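Local coordinates for 462aa long hypothetical selenium-binding protein (Sulfolobus tokodaii, PDB 2ECE), which is of unknown function but belongs to the selenium-binding protein family of beta propellers and may bind selenium, at residues Ile110-Pro115 with Lys121-Ile126. Residues are numbered along the deposited sequence; the frame is centred on the assembly and turned at random.
Sequences IIDTKP and KIIKVI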
# COMPACT_ATOMS: atom_id res chain seq x y z
N ILE A 110 -13.56 6.01 -11.40
CA ILE A 110 -12.63 6.95 -12.02
C ILE A 110 -13.10 8.28 -11.43
O ILE A 110 -14.19 8.75 -11.76
CB ILE A 110 -12.77 6.99 -13.55
CG1 ILE A 110 -12.69 5.56 -14.12
CG2 ILE A 110 -11.67 7.85 -14.15
CD1 ILE A 110 -11.39 4.84 -13.82
N ILE A 111 -12.28 8.87 -10.57
CA ILE A 111 -12.63 10.11 -9.89
C ILE A 111 -11.78 11.29 -10.35
O ILE A 111 -10.56 11.32 -10.14
CB ILE A 111 -12.54 9.92 -8.36
CG1 ILE A 111 -13.44 8.75 -7.95
CG2 ILE A 111 -12.97 11.19 -7.63
CD1 ILE A 111 -13.34 8.35 -6.50
N ASP A 112 -12.44 12.27 -10.96
CA ASP A 112 -11.80 13.47 -11.49
C ASP A 112 -11.48 14.49 -10.39
O ASP A 112 -12.36 14.88 -9.63
CB ASP A 112 -12.73 14.11 -12.53
CG ASP A 112 -12.02 15.11 -13.43
OD1 ASP A 112 -10.86 15.47 -13.14
OD2 ASP A 112 -12.64 15.55 -14.42
N THR A 113 -10.23 14.93 -10.32
CA THR A 113 -9.83 15.90 -9.31
C THR A 113 -9.77 17.33 -9.86
O THR A 113 -9.35 18.26 -9.16
CB THR A 113 -8.45 15.57 -8.71
OG1 THR A 113 -7.46 15.56 -9.75
CG2 THR A 113 -8.48 14.22 -8.02
N LYS A 114 -10.19 17.50 -11.12
CA LYS A 114 -10.20 18.82 -11.74
C LYS A 114 -11.64 19.22 -12.10
O LYS A 114 -12.47 18.36 -12.38
CB LYS A 114 -9.32 18.83 -13.00
CG LYS A 114 -7.83 18.63 -12.71
CD LYS A 114 -6.98 18.76 -13.96
CE LYS A 114 -5.52 18.39 -13.68
NZ LYS A 114 -4.89 19.25 -12.64
N PRO A 115 -11.93 20.53 -12.12
CA PRO A 115 -11.02 21.64 -11.85
C PRO A 115 -10.82 22.00 -10.37
O PRO A 115 -9.98 22.84 -10.06
CB PRO A 115 -11.67 22.79 -12.62
CG PRO A 115 -13.11 22.54 -12.36
CD PRO A 115 -13.24 21.04 -12.59
N LYS A 121 -14.95 14.46 -8.24
CA LYS A 121 -16.24 13.88 -8.61
C LYS A 121 -16.07 12.59 -9.40
O LYS A 121 -15.19 12.49 -10.24
CB LYS A 121 -17.05 14.88 -9.45
CG LYS A 121 -17.58 16.09 -8.68
CD LYS A 121 -18.29 17.06 -9.63
CE LYS A 121 -18.92 18.23 -8.89
NZ LYS A 121 -20.10 17.84 -8.06
N ILE A 122 -16.92 11.61 -9.11
CA ILE A 122 -16.88 10.34 -9.83
C ILE A 122 -17.40 10.63 -11.23
O ILE A 122 -18.53 11.11 -11.37
CB ILE A 122 -17.81 9.29 -9.20
CG1 ILE A 122 -17.40 9.02 -7.75
CG2 ILE A 122 -17.78 8.00 -10.03
CD1 ILE A 122 -18.39 8.14 -7.00
N ILE A 123 -16.61 10.35 -12.26
CA ILE A 123 -17.05 10.61 -13.62
C ILE A 123 -17.24 9.36 -14.45
O ILE A 123 -17.76 9.43 -15.57
CB ILE A 123 -16.08 11.58 -14.35
CG1 ILE A 123 -14.63 11.11 -14.22
CG2 ILE A 123 -16.25 12.99 -13.80
CD1 ILE A 123 -14.16 10.28 -15.40
N LYS A 124 -16.85 8.21 -13.92
CA LYS A 124 -17.00 6.94 -14.63
C LYS A 124 -16.87 5.74 -13.69
O LYS A 124 -16.05 5.75 -12.76
CB LYS A 124 -15.97 6.82 -15.75
CG LYS A 124 -16.10 5.53 -16.58
CD LYS A 124 -15.28 5.60 -17.87
CE LYS A 124 -15.62 4.44 -18.81
NZ LYS A 124 -15.12 4.68 -20.19
N VAL A 125 -17.69 4.73 -13.93
CA VAL A 125 -17.65 3.52 -13.12
C VAL A 125 -17.52 2.31 -14.03
O VAL A 125 -18.24 2.18 -15.02
CB VAL A 125 -18.94 3.34 -12.29
CG1 VAL A 125 -18.88 2.02 -11.53
CG2 VAL A 125 -19.11 4.50 -11.32
N ILE A 126 -16.57 1.43 -13.71
CA ILE A 126 -16.38 0.21 -14.48
C ILE A 126 -16.96 -0.83 -13.53
O ILE A 126 -16.38 -1.11 -12.49
CB ILE A 126 -14.90 -0.09 -14.71
CG1 ILE A 126 -14.24 1.08 -15.43
CG2 ILE A 126 -14.76 -1.35 -15.56
CD1 ILE A 126 -12.75 0.96 -15.52
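Ile110 faces both Ile123 and Lys124 across an antiparallel pairing, the signature of a classic beta bulge, here in the outer hairpin of a four-stranded beta-propeller blade. The carbonyl oxygen of Ile110 takes up both bulge amides: Ile123 N bonds to it at 2.9 Å, almost straight down the C=O direction, whereas Lys124 N reaches Ile110 O only weakly, at 3.5 Å. Ile110 N in turn donates to Lys124 O at 2.8 Å. Beyond the bulge the strands regain regular register, Asp112 and Lys121 forming a hydrogen-bonded pair with bonds in both directions between their backbones.

At the bulge the end of the Ile123 side chain comes over Ile110 and Asp112. Its CG1 lies between the backbone N and the carbonyl carbon (chi1 51°), which sets Ile123 CG1 over Ile110 O at 3.4 Å and carries CD1 on to Ile110 CG2 at 3.7 Å. The other branch, CG2, touches Asp112 CB. Lys124 runs alongside Ile110, with its CB against CG1 of the isoleucine, before its extended chain leads off to a salt bridge with Glu175 and a hydrogen bond to Ser173 O. On the reverse face Ile111 and Ile122 cross at an angle, their CG1 atoms 4.0 Å apart, and both side chains rest on Val64 of strand 60-65, which belongs to the adjacent blade. Inward, Ile110 packs on Ile99 and Ile111 on Val100, both of strand 97-101.

Where the strand ends, OD1 of the buried Asp112 forms a salt bridge with Arg96 NE and also accepts from Lys114 N, closing an Asx turn: Lys114 N meets Asp112 OD1 at 2.9 Å, approaching from above the carboxylate plane, 54° out of it.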